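Local atomic coordinates of acinetobacter secreted protease CpaA (Acinetobacter nosocomialis M2, PDB entry 6O38), a protein that probably cleaves protein substrates outside the cell as a zinc metalloprotease, after leaving by type II secretion with the help of its chaperone CpaB. Residues 48-53 and 72-77; 30-35 and 54-59; 257-262 and 302-307; 266-271 and 280-285; 492-497 and 528-533. All coordinates share one frame; numbering follows the deposited sequence.

Contact 1: residues 48-53 and 72-77; sequences ITIRSS and LKINSG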
# COMPACT_ATOMS: atom_id res chain seq x y z
N ILE A 48 0.49 -14.50 31.55
CA ILE A 48 -0.80 -14.58 30.88
C ILE A 48 -0.72 -15.67 29.82
O ILE A 48 0.23 -15.69 29.02
CB ILE A 48 -1.21 -13.24 30.24
CG1 ILE A 48 -1.56 -12.22 31.32
CG2 ILE A 48 -2.37 -13.42 29.27
CD1 ILE A 48 -2.12 -10.92 30.77
N THR A 49 -1.70 -16.57 29.81
CA THR A 49 -1.76 -17.65 28.84
C THR A 49 -3.10 -17.61 28.12
O THR A 49 -4.15 -17.60 28.77
CB THR A 49 -1.56 -19.02 29.51
OG1 THR A 49 -0.26 -19.07 30.10
CG2 THR A 49 -1.69 -20.14 28.49
N ILE A 50 -3.06 -17.57 26.79
CA ILE A 50 -4.26 -17.50 25.96
C ILE A 50 -4.46 -18.85 25.29
O ILE A 50 -3.59 -19.33 24.57
CB ILE A 50 -4.16 -16.38 24.92
CG1 ILE A 50 -3.89 -15.03 25.59
CG2 ILE A 50 -5.42 -16.31 24.08
CD1 ILE A 50 -3.71 -13.89 24.62
N ARG A 51 -5.62 -19.46 25.54
CA ARG A 51 -6.01 -20.70 24.90
C ARG A 51 -7.29 -20.48 24.09
O ARG A 51 -8.08 -19.59 24.40
CB ARG A 51 -6.24 -21.82 25.92
CG ARG A 51 -4.99 -22.28 26.65
CD ARG A 51 -5.31 -23.41 27.61
NE ARG A 51 -4.13 -23.91 28.30
CZ ARG A 51 -4.14 -24.89 29.20
NH1 ARG A 51 -3.02 -25.27 29.79
NH2 ARG A 51 -5.29 -25.48 29.52
N SER A 52 -7.48 -21.29 23.06
CA SER A 52 -8.64 -21.16 22.20
C SER A 52 -9.08 -22.52 21.69
O SER A 52 -8.26 -23.28 21.16
CB SER A 52 -8.36 -20.23 21.02
OG SER A 52 -9.46 -20.17 20.14
N SER A 53 -10.36 -22.83 21.86
CA SER A 53 -10.98 -24.00 21.25
C SER A 53 -12.16 -23.61 20.37
O SER A 53 -12.93 -24.48 19.96
CB SER A 53 -11.44 -24.99 22.33
OG SER A 53 -12.45 -24.43 23.15
N LEU A 72 -1.33 -11.19 16.01
CA LEU A 72 -1.21 -12.63 16.15
C LEU A 72 -2.55 -13.29 15.82
O LEU A 72 -3.58 -12.90 16.38
CB LEU A 72 -0.77 -13.03 17.56
CG LEU A 72 0.69 -12.85 17.95
CD1 LEU A 72 1.13 -13.99 18.85
CD2 LEU A 72 1.59 -12.74 16.73
N LYS A 73 -2.52 -14.27 14.93
CA LYS A 73 -3.71 -15.04 14.58
C LYS A 73 -3.86 -16.20 15.56
O LYS A 73 -2.98 -17.07 15.63
CB LYS A 73 -3.62 -15.54 13.14
CG LYS A 73 -4.94 -16.06 12.57
CD LYS A 73 -4.77 -16.49 11.12
CE LYS A 73 -6.11 -16.70 10.44
NZ LYS A 73 -6.89 -17.82 11.05
N ILE A 74 -4.95 -16.21 16.31
CA ILE A 74 -5.23 -17.24 17.30
C ILE A 74 -6.24 -18.21 16.71
O ILE A 74 -7.35 -17.81 16.35
CB ILE A 74 -5.74 -16.64 18.61
CG1 ILE A 74 -4.68 -15.74 19.24
CG2 ILE A 74 -6.14 -17.74 19.58
CD1 ILE A 74 -5.11 -15.11 20.55
N ASN A 75 -5.86 -19.48 16.61
CA ASN A 75 -6.72 -20.52 16.07
C ASN A 75 -7.05 -21.53 17.16
O ASN A 75 -6.50 -21.51 18.27
CB ASN A 75 -6.05 -21.22 14.88
CG ASN A 75 -5.77 -20.28 13.73
OD1 ASN A 75 -6.68 -19.91 12.98
ND2 ASN A 75 -4.52 -19.88 13.58
N SER A 76 -7.98 -22.43 16.84
CA SER A 76 -8.38 -23.48 17.77
C SER A 76 -7.21 -24.42 18.01
O SER A 76 -6.66 -25.00 17.06
CB SER A 76 -9.58 -24.24 17.22
OG SER A 76 -9.98 -25.28 18.10
N GLY A 77 -6.82 -24.58 19.27
CA GLY A 77 -5.70 -25.41 19.64
C GLY A 77 -4.42 -24.66 19.96
O GLY A 77 -3.47 -25.27 20.45
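Ser52 and Gly77 join their backbones where strand 47-52 ends beside the turn that follows strand 71-74. Both belong to a StcE-type beta-sandwich domain. The touching runs, 50-53 and 74-77, differ in direction by 59° and do not pair as neighbouring strands. Strand 47-52 lies between strands 22-27 and 79-85, while strand 71-74 pairs with strand 58-61 in the other layer. Gly77 N donates to Ser52 O at 2.7 Å. Ser76 CA adds a C-H contact to the same Ser52 O at 3.4 Å.

Away from this turn the two strands meet through apolar side chains. Ile50 and Ile74 cross at about a right angle, with Ile50 CG2 3.7 Å from Ile74 CD1. The chi1 of Ile50 (-57°) places CG1 beside the backbone N and leaves CG2 anti to it, where it meets that methyl. Leu60 also touches Ile50, and Tyr80 touches Ile74, so the pair sits in the interior between the layers. Ser52 CB rests on Ile74 CG2 at 3.6 Å. At the exposed end Ser76 OG lies 3.5 Å from Ser53 CA.

Contact 2: residues 30-35 and 54-59; sequences GNWVKN and AAYSSY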
# COMPACT_ATOMS: atom_id res chain seq x y z
N GLY A 30 -19.00 -20.95 22.66
CA GLY A 30 -19.97 -20.12 23.33
C GLY A 30 -19.38 -18.98 24.13
O GLY A 30 -20.12 -18.20 24.72
N ASN A 31 -18.05 -18.87 24.16
CA ASN A 31 -17.35 -17.85 24.95
C ASN A 31 -16.18 -17.37 24.08
O ASN A 31 -15.08 -17.93 24.14
CB ASN A 31 -16.88 -18.42 26.28
CG ASN A 31 -16.73 -17.36 27.35
OD1 ASN A 31 -16.52 -16.19 27.05
ND2 ASN A 31 -16.87 -17.77 28.60
N TRP A 32 -16.42 -16.32 23.30
CA TRP A 32 -15.47 -15.93 22.27
C TRP A 32 -15.56 -14.43 22.01
O TRP A 32 -16.62 -13.82 22.16
CB TRP A 32 -15.72 -16.70 20.97
CG TRP A 32 -14.99 -16.16 19.77
CD1 TRP A 32 -13.72 -16.47 19.38
CD2 TRP A 32 -15.49 -15.23 18.81
NE1 TRP A 32 -13.40 -15.78 18.24
CE2 TRP A 32 -14.47 -15.01 17.87
CE3 TRP A 32 -16.71 -14.56 18.66
CZ2 TRP A 32 -14.63 -14.15 16.78
CZ3 TRP A 32 -16.86 -13.70 17.58
CH2 TRP A 32 -15.83 -13.51 16.66
N VAL A 33 -14.42 -13.85 21.63
CA VAL A 33 -14.34 -12.47 21.17
C VAL A 33 -13.28 -12.41 20.08
O VAL A 33 -12.33 -13.20 20.07
CB VAL A 33 -14.03 -11.50 22.33
CG1 VAL A 33 -12.62 -11.72 22.86
CG2 VAL A 33 -14.23 -10.05 21.90
N LYS A 34 -13.46 -11.49 19.13
CA LYS A 34 -12.60 -11.47 17.95
C LYS A 34 -11.25 -10.83 18.25
O LYS A 34 -10.20 -11.41 17.92
CB LYS A 34 -13.29 -10.74 16.80
CG LYS A 34 -12.70 -11.04 15.44
CD LYS A 34 -13.47 -10.36 14.32
CE LYS A 34 -13.12 -10.95 12.97
NZ LYS A 34 -13.49 -12.40 12.89
N ASN A 35 -11.25 -9.65 18.86
CA ASN A 35 -10.03 -8.89 19.09
C ASN A 35 -9.64 -8.97 20.56
O ASN A 35 -10.47 -8.76 21.45
CB ASN A 35 -10.21 -7.43 18.67
CG ASN A 35 -10.54 -7.29 17.20
OD1 ASN A 35 -10.10 -8.10 16.37
ND2 ASN A 35 -11.31 -6.27 16.86
N ALA A 54 -12.31 -22.33 20.06
CA ALA A 54 -13.44 -21.85 19.28
C ALA A 54 -13.22 -22.09 17.79
O ALA A 54 -12.08 -22.12 17.31
CB ALA A 54 -13.68 -20.36 19.53
N ALA A 55 -14.33 -22.26 17.07
CA ALA A 55 -14.24 -22.43 15.62
C ALA A 55 -13.79 -21.15 14.93
O ALA A 55 -13.14 -21.21 13.88
CB ALA A 55 -15.58 -22.90 15.07
N TYR A 56 -14.14 -20.00 15.49
CA TYR A 56 -13.75 -18.71 14.92
C TYR A 56 -12.36 -18.32 15.40
O TYR A 56 -12.00 -18.55 16.55
CB TYR A 56 -14.75 -17.62 15.30
CG TYR A 56 -16.09 -17.75 14.61
CD1 TYR A 56 -16.26 -18.57 13.50
CD2 TYR A 56 -17.20 -17.04 15.06
CE1 TYR A 56 -17.48 -18.69 12.87
CE2 TYR A 56 -18.42 -17.15 14.44
CZ TYR A 56 -18.56 -17.97 13.34
OH TYR A 56 -19.78 -18.08 12.72
N SER A 57 -11.58 -17.73 14.50
CA SER A 57 -10.24 -17.28 14.83
C SER A 57 -10.30 -15.97 15.62
O SER A 57 -11.23 -15.17 15.48
CB SER A 57 -9.40 -17.09 13.57
OG SER A 57 -9.19 -18.32 12.91
N SER A 58 -9.28 -15.76 16.45
CA SER A 58 -9.13 -14.54 17.22
C SER A 58 -7.82 -13.87 16.86
O SER A 58 -6.91 -14.49 16.29
CB SER A 58 -9.18 -14.82 18.73
OG SER A 58 -10.46 -15.31 19.11
N TYR A 59 -7.72 -12.58 17.18
CA TYR A 59 -6.57 -11.77 16.80
C TYR A 59 -6.11 -10.95 18.00
O TYR A 59 -6.93 -10.30 18.66
CB TYR A 59 -6.92 -10.87 15.62
CG TYR A 59 -7.39 -11.65 14.41
CD1 TYR A 59 -6.48 -12.16 13.49
CD2 TYR A 59 -8.74 -11.89 14.20
CE1 TYR A 59 -6.91 -12.88 12.39
CE2 TYR A 59 -9.18 -12.61 13.11
CZ TYR A 59 -8.26 -13.10 12.20
OH TYR A 59 -8.69 -13.82 11.11
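The contact is the start of a parallel strand pair, in which Asn35 bridges to Tyr59 at the edge of a small sheet in a StcE-type beta-sandwich domain. Strand 58-61 is the middle strand, with strand 71-74 on its other side. Tyr59 N donates to Lys34 O at 2.8 Å. Asn35 CA then makes a C-H contact with Tyr59 O at 3.4 Å.

Around the start of the pair, Trp32 and Ser58 lie between the two segments. Ser58 OG donates to Val33 O at 3.0 Å, with the donor tilted 17° from the carbonyl plane. The hydroxyl stands anti to its own carbonyl carbon (chi1 -65°), which turns it toward Val33 O. Trp32 NE1 is 3.1 Å from Ser58 OG.

Tyr56 CB sits over one face of the indole, 4.0 Å from the centroid of the Trp32 five-membered ring, a CH-pi contact. Lys34 N lies over the opposite face, toward the rim. The Tyr56 ring turns its edge to the Trp32 six-membered ring in a T-shaped pair, with planes at 71° and centroids 5.4 Å apart. Ser57 O lies at the indole edge, near its plane, and Ala54 CB is 3.9 Å from Trp32 CD1.

The chaperone CpaB packs here, with its Glu47 on Lys34 and Asn35 and its Glu92 on Tyr59. Few polar bonds cross the contact, yet one hydroxyl and one backbone N-H fix the register. Tyr56 CB and Lys34 N on opposite faces probably limit how the indole can turn.

Contact 3: residues 257-262 and 302-307; sequences ATLTLK and TQPTLK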
# COMPACT_ATOMS: atom_id res chain seq x y z
N ALA A 257 18.79 7.77 -12.44
CA ALA A 257 18.21 8.93 -11.79
C ALA A 257 19.14 9.50 -10.72
O ALA A 257 20.14 8.88 -10.34
CB ALA A 257 16.85 8.58 -11.18
N THR A 258 18.79 10.68 -10.24
CA THR A 258 19.60 11.40 -9.25
C THR A 258 19.36 10.77 -7.88
O THR A 258 18.32 10.97 -7.26
CB THR A 258 19.24 12.88 -9.24
OG1 THR A 258 19.44 13.43 -10.55
CG2 THR A 258 20.12 13.63 -8.25
N LEU A 259 20.34 9.99 -7.42
CA LEU A 259 20.26 9.33 -6.11
C LEU A 259 21.03 10.13 -5.06
O LEU A 259 22.02 9.67 -4.50
CB LEU A 259 20.77 7.90 -6.21
CG LEU A 259 20.22 7.06 -7.36
CD1 LEU A 259 20.86 5.68 -7.37
CD2 LEU A 259 18.71 6.96 -7.28
N THR A 260 20.56 11.35 -4.80
CA THR A 260 21.18 12.20 -3.79
C THR A 260 20.56 11.92 -2.43
O THR A 260 19.34 11.85 -2.29
CB THR A 260 21.01 13.68 -4.15
OG1 THR A 260 21.68 13.95 -5.39
CG2 THR A 260 21.59 14.57 -3.07
N LEU A 261 21.42 11.75 -1.42
CA LEU A 261 21.00 11.37 -0.07
C LEU A 261 21.06 12.61 0.82
O LEU A 261 22.14 13.00 1.28
CB LEU A 261 21.89 10.25 0.46
CG LEU A 261 21.53 9.65 1.81
CD1 LEU A 261 20.26 8.82 1.72
CD2 LEU A 261 22.69 8.81 2.33
N LYS A 262 19.91 13.22 1.06
CA LYS A 262 19.81 14.42 1.87
C LYS A 262 19.38 14.06 3.29
O LYS A 262 19.15 12.90 3.63
CB LYS A 262 18.84 15.42 1.25
CG LYS A 262 19.21 15.85 -0.16
CD LYS A 262 18.20 16.84 -0.71
CE LYS A 262 16.81 16.23 -0.77
NZ LYS A 262 16.79 14.94 -1.51
N THR A 302 17.36 16.93 -6.87
CA THR A 302 18.14 16.36 -5.78
C THR A 302 17.58 15.03 -5.31
O THR A 302 17.95 14.56 -4.23
CB THR A 302 18.22 17.34 -4.60
OG1 THR A 302 16.90 17.62 -4.12
CG2 THR A 302 18.89 18.64 -5.03
N GLN A 303 16.68 14.42 -6.09
CA GLN A 303 16.08 13.13 -5.80
C GLN A 303 15.41 12.62 -7.07
O GLN A 303 15.24 13.40 -8.02
CB GLN A 303 15.07 13.24 -4.64
CG GLN A 303 13.90 14.18 -4.89
CD GLN A 303 14.29 15.64 -4.82
OE1 GLN A 303 14.81 16.11 -3.80
NE2 GLN A 303 14.03 16.38 -5.89
N PRO A 304 15.04 11.34 -7.15
CA PRO A 304 14.50 10.82 -8.42
C PRO A 304 13.20 11.47 -8.88
O PRO A 304 12.91 11.41 -10.08
CB PRO A 304 14.31 9.33 -8.12
CG PRO A 304 15.31 9.03 -7.07
CD PRO A 304 15.34 10.25 -6.20
N THR A 305 12.42 12.07 -7.99
CA THR A 305 11.11 12.59 -8.38
C THR A 305 10.81 13.90 -7.68
O THR A 305 11.17 14.11 -6.52
CB THR A 305 10.00 11.57 -8.05
OG1 THR A 305 10.40 10.27 -8.49
CG2 THR A 305 8.69 11.95 -8.73
N LEU A 306 10.12 14.79 -8.40
CA LEU A 306 9.67 16.07 -7.87
C LEU A 306 8.22 16.26 -8.27
O LEU A 306 7.87 16.11 -9.45
CB LEU A 306 10.53 17.22 -8.40
CG LEU A 306 9.96 18.64 -8.21
CD1 LEU A 306 10.06 19.07 -6.76
CD2 LEU A 306 10.65 19.64 -9.13
N LYS A 307 7.37 16.60 -7.30
CA LYS A 307 5.95 16.83 -7.55
C LYS A 307 5.59 18.25 -7.16
O LYS A 307 5.89 18.68 -6.04
CB LYS A 307 5.07 15.82 -6.80
CG LYS A 307 3.61 15.88 -7.23
CD LYS A 307 2.79 14.75 -6.64
CE LYS A 307 3.18 13.41 -7.24
NZ LYS A 307 2.30 12.32 -6.72
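Pro304 packs against Ala257 and Leu259 where two consecutive StcE-type beta-sandwich domains adjoin. The touching runs of segments 257-262 and 302-307 are 133° apart in direction and form no strand pair.

The buried half centres on the proline ring. Pro304 CB meets Ala257 CB at 4.0 Å. On the same ring, Pro304 CG meets Leu259 CD2 at 4.0 Å, and these two side chains cross at about a right angle. Pro304 CD lies 3.2 Å from Thr258 O. The proline nitrogen has no hydrogen to offer that oxygen, which instead takes a C-H contact from Gln303 CA and a weak bond from Thr260 N. Tyr267 and Ser283 also touch the proline.

The other half is more open and polar. Lys262 bends at chi3 (-60°) and chi4 (-53°), which brings its amino group back to Thr302. Lys262 NZ donates to Thr302 O at 3.0 Å, from above the carbonyl plane. A weak bond runs from Lys262 NZ to Gln303 OE1 at 3.2 Å. Thr302 OG1 donates to the same Gln303 OE1 at 2.6 Å, also from above the carbonyl plane.

Lys262 NZ has a further partner in Asp265, with which it forms a salt bridge. The amino group thus has three oxygen partners, one of them weak. They would favour its protonated form and tie Thr302 and Gln303 to segment 257-262.

Contact 4: residues 266-271 and 280-285; sequences QYEFMY and LISSPT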
# COMPACT_ATOMS: atom_id res chain seq x y z
N GLN A 266 15.64 8.46 2.53
CA GLN A 266 15.78 7.01 2.63
C GLN A 266 15.64 6.39 1.25
O GLN A 266 14.70 6.70 0.52
CB GLN A 266 14.75 6.42 3.60
CG GLN A 266 14.92 4.93 3.84
CD GLN A 266 13.95 4.39 4.87
OE1 GLN A 266 14.06 4.70 6.06
NE2 GLN A 266 12.99 3.59 4.42
N TYR A 267 16.57 5.50 0.91
CA TYR A 267 16.54 4.74 -0.33
C TYR A 267 16.53 3.25 -0.00
O TYR A 267 17.16 2.82 0.96
CB TYR A 267 17.74 5.06 -1.22
CG TYR A 267 17.71 6.44 -1.85
CD1 TYR A 267 18.07 7.56 -1.11
CD2 TYR A 267 17.35 6.61 -3.18
CE1 TYR A 267 18.05 8.82 -1.68
CE2 TYR A 267 17.34 7.87 -3.76
CZ TYR A 267 17.69 8.97 -3.01
OH TYR A 267 17.67 10.22 -3.58
N GLU A 268 15.80 2.48 -0.81
CA GLU A 268 15.74 1.04 -0.66
C GLU A 268 16.05 0.38 -2.00
O GLU A 268 15.50 0.78 -3.03
CB GLU A 268 14.37 0.59 -0.15
CG GLU A 268 14.36 -0.80 0.48
CD GLU A 268 13.02 -1.17 1.07
OE1 GLU A 268 12.84 -2.34 1.47
OE2 GLU A 268 12.13 -0.28 1.14
N PHE A 269 16.92 -0.62 -1.98
CA PHE A 269 17.34 -1.32 -3.18
C PHE A 269 17.10 -2.81 -3.00
O PHE A 269 17.17 -3.34 -1.89
CB PHE A 269 18.82 -1.07 -3.51
CG PHE A 269 19.17 0.39 -3.67
CD1 PHE A 269 19.45 1.17 -2.57
CD2 PHE A 269 19.21 0.97 -4.93
CE1 PHE A 269 19.77 2.51 -2.71
CE2 PHE A 269 19.53 2.30 -5.08
CZ PHE A 269 19.81 3.07 -3.97
N MSE A 270 16.81 -3.48 -4.11
CA MSE A 270 16.56 -4.91 -4.09
C MSE A 270 17.25 -5.59 -5.26
O MSE A 270 17.03 -5.22 -6.42
CB MSE A 270 15.06 -5.20 -4.13
CG MSE A 270 14.71 -6.68 -4.09
SE MSE A 270 12.82 -6.99 -4.47
CE MSE A 270 12.77 -6.35 -6.31
N TYR A 271 18.08 -6.58 -4.97
CA TYR A 271 18.84 -7.26 -6.01
C TYR A 271 17.96 -8.25 -6.76
O TYR A 271 17.11 -8.92 -6.17
CB TYR A 271 20.05 -7.98 -5.41
CG TYR A 271 21.06 -8.42 -6.45
CD1 TYR A 271 21.91 -7.50 -7.05
CD2 TYR A 271 21.15 -9.75 -6.83
CE1 TYR A 271 22.83 -7.90 -8.00
CE2 TYR A 271 22.07 -10.16 -7.78
CZ TYR A 271 22.91 -9.22 -8.36
OH TYR A 271 23.82 -9.62 -9.31
N LEU A 280 15.70 -0.27 -7.91
CA LEU A 280 15.32 0.81 -7.02
C LEU A 280 13.83 0.70 -6.72
O LEU A 280 12.99 0.91 -7.60
CB LEU A 280 15.66 2.17 -7.64
CG LEU A 280 15.19 3.40 -6.86
CD1 LEU A 280 15.90 3.49 -5.52
CD2 LEU A 280 15.42 4.67 -7.67
N ILE A 281 13.49 0.37 -5.47
CA ILE A 281 12.11 0.13 -5.08
C ILE A 281 11.55 1.21 -4.16
O ILE A 281 10.33 1.21 -3.92
CB ILE A 281 11.94 -1.26 -4.43
CG1 ILE A 281 12.79 -1.37 -3.17
CG2 ILE A 281 12.29 -2.36 -5.41
CD1 ILE A 281 12.67 -2.70 -2.46
N SER A 282 12.38 2.11 -3.65
CA SER A 282 11.90 3.18 -2.79
C SER A 282 12.90 4.33 -2.83
O SER A 282 14.10 4.12 -2.66
CB SER A 282 11.71 2.69 -1.35
OG SER A 282 11.43 3.76 -0.47
N SER A 283 12.39 5.54 -3.06
CA SER A 283 13.22 6.73 -3.17
C SER A 283 12.40 7.94 -2.77
O SER A 283 11.17 7.92 -2.90
CB SER A 283 13.77 6.90 -4.60
OG SER A 283 12.71 6.90 -5.55
N PRO A 284 13.04 9.01 -2.29
CA PRO A 284 12.28 10.17 -1.83
C PRO A 284 11.68 10.96 -2.98
O PRO A 284 12.11 10.88 -4.13
CB PRO A 284 13.33 11.01 -1.08
CG PRO A 284 14.47 10.08 -0.83
CD PRO A 284 14.47 9.12 -1.96
N THR A 285 10.66 11.75 -2.64
CA THR A 285 10.00 12.66 -3.58
C THR A 285 9.90 14.03 -2.92
O THR A 285 9.27 14.16 -1.87
CB THR A 285 8.61 12.15 -3.97
OG1 THR A 285 8.73 10.85 -4.58
CG2 THR A 285 7.95 13.11 -4.94
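Pro284 sets its CD over one face of the Tyr267 ring, while Glu268 and Ile281 cross obliquely, at a classic beta bulge in an antiparallel hairpin. Ile281 and Ser282 both stand opposite Glu268. Glu268 N donates to Ser282 O at 3.0 Å. Glu268 O takes Ile281 N at 3.2 Å and, more weakly, Ser282 N at 3.4 Å.

Pro284 CD is 3.6 Å from the centroid of the Tyr267 ring and 18° off the normal, a CH-pi contact. The two side chains cross at about a right angle. Leu280 CD1 reaches the edge of the Tyr267 ring near its plane. Leu280 CD1 also lies 3.8 Å from Phe269 CE2, on the face of the sheet that carries Phe269.

Glu268 and Ser282 project from the other face, with their CB atoms 3.6 Å apart. The chi1 of Ile281 (61°) sets Ile281 CG1 against Glu268 O at 3.5 Å. Ile281 CD1 touches Met270 CB at 3.8 Å. Met270, a selenomethionine, crosses Ile281 at about a right angle.

Glu268 OE1 has a salt bridge with Arg235 of the neighbouring strand. Asn124 of the chaperone CpaB bonds both Ser282 OG and Gln266 O, and Asp122 of CpaB bonds Ser282 OG and brings a like charge close to Glu268 OE2. Strand 235-240 flanks strand 266-272 on the side away from the hairpin partner, and strand 305-310 pairs with strand 277-288 further along.

Contact 5: residues 492-497 and 528-533; sequences SFAAMR and GGNNIN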
# COMPACT_ATOMS: atom_id res chain seq x y z
N SER A 492 -17.18 -1.16 -4.96
CA SER A 492 -16.64 0.01 -4.27
C SER A 492 -15.98 0.94 -5.29
O SER A 492 -15.97 0.68 -6.49
CB SER A 492 -15.66 -0.41 -3.18
OG SER A 492 -14.40 -0.75 -3.73
N PHE A 493 -15.41 2.04 -4.79
CA PHE A 493 -14.76 3.00 -5.67
C PHE A 493 -13.47 2.47 -6.28
O PHE A 493 -12.92 3.13 -7.18
CB PHE A 493 -14.50 4.31 -4.93
CG PHE A 493 -13.55 4.18 -3.77
CD1 PHE A 493 -14.03 3.88 -2.50
CD2 PHE A 493 -12.19 4.36 -3.94
CE1 PHE A 493 -13.17 3.76 -1.43
CE2 PHE A 493 -11.32 4.24 -2.87
CZ PHE A 493 -11.81 3.94 -1.62
N ALA A 494 -12.97 1.33 -5.83
CA ALA A 494 -11.81 0.71 -6.45
C ALA A 494 -12.14 0.03 -7.77
O ALA A 494 -11.23 -0.45 -8.45
CB ALA A 494 -11.18 -0.31 -5.49
N ALA A 495 -13.42 -0.03 -8.15
CA ALA A 495 -13.83 -0.66 -9.39
C ALA A 495 -13.51 0.18 -10.62
O ALA A 495 -13.42 -0.37 -11.72
CB ALA A 495 -15.32 -0.97 -9.36
N MSE A 496 -13.35 1.49 -10.46
CA MSE A 496 -13.14 2.37 -11.60
C MSE A 496 -11.83 2.07 -12.31
O MSE A 496 -11.80 1.94 -13.54
CB MSE A 496 -13.17 3.84 -11.17
CG MSE A 496 -13.14 4.79 -12.36
SE MSE A 496 -12.96 6.67 -11.86
CE MSE A 496 -13.25 7.46 -13.62
N ARG A 497 -10.74 1.97 -11.54
CA ARG A 497 -9.45 1.62 -12.14
C ARG A 497 -9.48 0.26 -12.80
O ARG A 497 -8.65 -0.02 -13.67
CB ARG A 497 -8.35 1.67 -11.08
CG ARG A 497 -8.42 0.57 -10.03
CD ARG A 497 -7.18 0.57 -9.15
NE ARG A 497 -7.23 -0.45 -8.12
CZ ARG A 497 -6.34 -0.56 -7.14
NH1 ARG A 497 -5.34 0.30 -7.05
NH2 ARG A 497 -6.46 -1.53 -6.24
N GLY A 528 -5.92 -8.44 -12.27
CA GLY A 528 -5.74 -9.81 -11.84
C GLY A 528 -6.13 -10.08 -10.40
O GLY A 528 -5.64 -11.04 -9.79
N GLY A 529 -7.02 -9.26 -9.85
CA GLY A 529 -7.43 -9.41 -8.47
C GLY A 529 -7.63 -8.09 -7.75
O GLY A 529 -8.47 -7.99 -6.86
N ASN A 530 -6.85 -7.08 -8.13
CA ASN A 530 -7.12 -5.69 -7.76
C ASN A 530 -6.98 -5.44 -6.25
O ASN A 530 -7.81 -4.78 -5.64
CB ASN A 530 -8.51 -5.25 -8.25
CG ASN A 530 -8.68 -3.75 -8.27
OD1 ASN A 530 -7.70 -3.00 -8.38
ND2 ASN A 530 -9.92 -3.29 -8.15
N ASN A 531 -5.91 -5.97 -5.65
CA ASN A 531 -5.65 -5.72 -4.23
C ASN A 531 -4.33 -5.01 -3.97
O ASN A 531 -3.98 -4.80 -2.80
CB ASN A 531 -5.71 -7.04 -3.43
CG ASN A 531 -4.75 -8.09 -3.95
OD1 ASN A 531 -3.77 -7.79 -4.64
ND2 ASN A 531 -5.03 -9.35 -3.63
N ILE A 532 -3.59 -4.62 -5.01
CA ILE A 532 -2.43 -3.76 -4.87
C ILE A 532 -2.52 -2.67 -5.93
O ILE A 532 -3.16 -2.84 -6.97
CB ILE A 532 -1.09 -4.53 -4.99
CG1 ILE A 532 -0.95 -5.17 -6.37
CG2 ILE A 532 -0.96 -5.58 -3.89
CD1 ILE A 532 0.39 -5.83 -6.61
N ASN A 533 -1.87 -1.54 -5.65
CA ASN A 533 -2.02 -0.34 -6.48
C ASN A 533 -1.04 -0.36 -7.65
O ASN A 533 -0.16 0.48 -7.79
CB ASN A 533 -1.83 0.91 -5.63
CG ASN A 533 -2.78 0.97 -4.45
OD1 ASN A 533 -3.91 0.48 -4.53
ND2 ASN A 533 -2.34 1.57 -3.36
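The Arg497 guanidinium meets the side-chain amides of Asn530 and Asn533, just ahead of the zinc-binding HExxH motif of this metalloprotease. Each amide plane is turned 58° from the guanidinium plane. Asn533 OD1 lies at the guanidinium edge, near its plane, and accepts from Arg497 NH1 at 2.9 Å (157°). Asn530 comes tip to tip with the arginine. Asn530 OD1 takes two weak bonds, from Arg497 NE at 2.6 Å and from Arg497 NH2 at 2.9 Å.

The arginine CG stands between its backbone N and carbonyl carbon (chi1 70°), and the chain then runs extended to NE. Arg497 NH1 has a further partner in Thr408 of helix 391-411. These partners are neutral oxygens, and through them the arginine links helices 391-411 and 496-504 to loop 528-533.

His498, the next residue, is a zinc ligand, and the side chain of Asn530 is about 9 Å from the zinc ion. The chaperone CpaB also packs here, with its Val168 on Asn530 and its Asn149 on Asn533. The other end of the Asn530 amide is held as well. Asn530 ND2 donates to Ala494 O at 3.1 Å, from above the carbonyl plane.

How the contacts relate
Contacts 1 and 2 lie in the first beta-sandwich domain, with centres 9 Å apart. They meet in one small sheet, where strands 58-61 and 71-74 are neighbours: Ile74 N is 2.6 Å from Ser58 O, a probable hydrogen bond. Contacts 3 and 4 form a second pair, with centres 11 Å apart. Contact 4 is nested in the chain loop that contact 3 closes, and Tyr267 OH lies 2.7 Å from Thr260 O, a hydrogen bond between them. The two pairs are far apart, with contact 1 about 38 Å from contact 4 between centres. Contact 5 alone borders the zinc site, and its centre is 25 Å from that of contact 4. CpaB reaches contacts 2, 4 and 5, so one chaperone chain spans sandwich domains and protease domain.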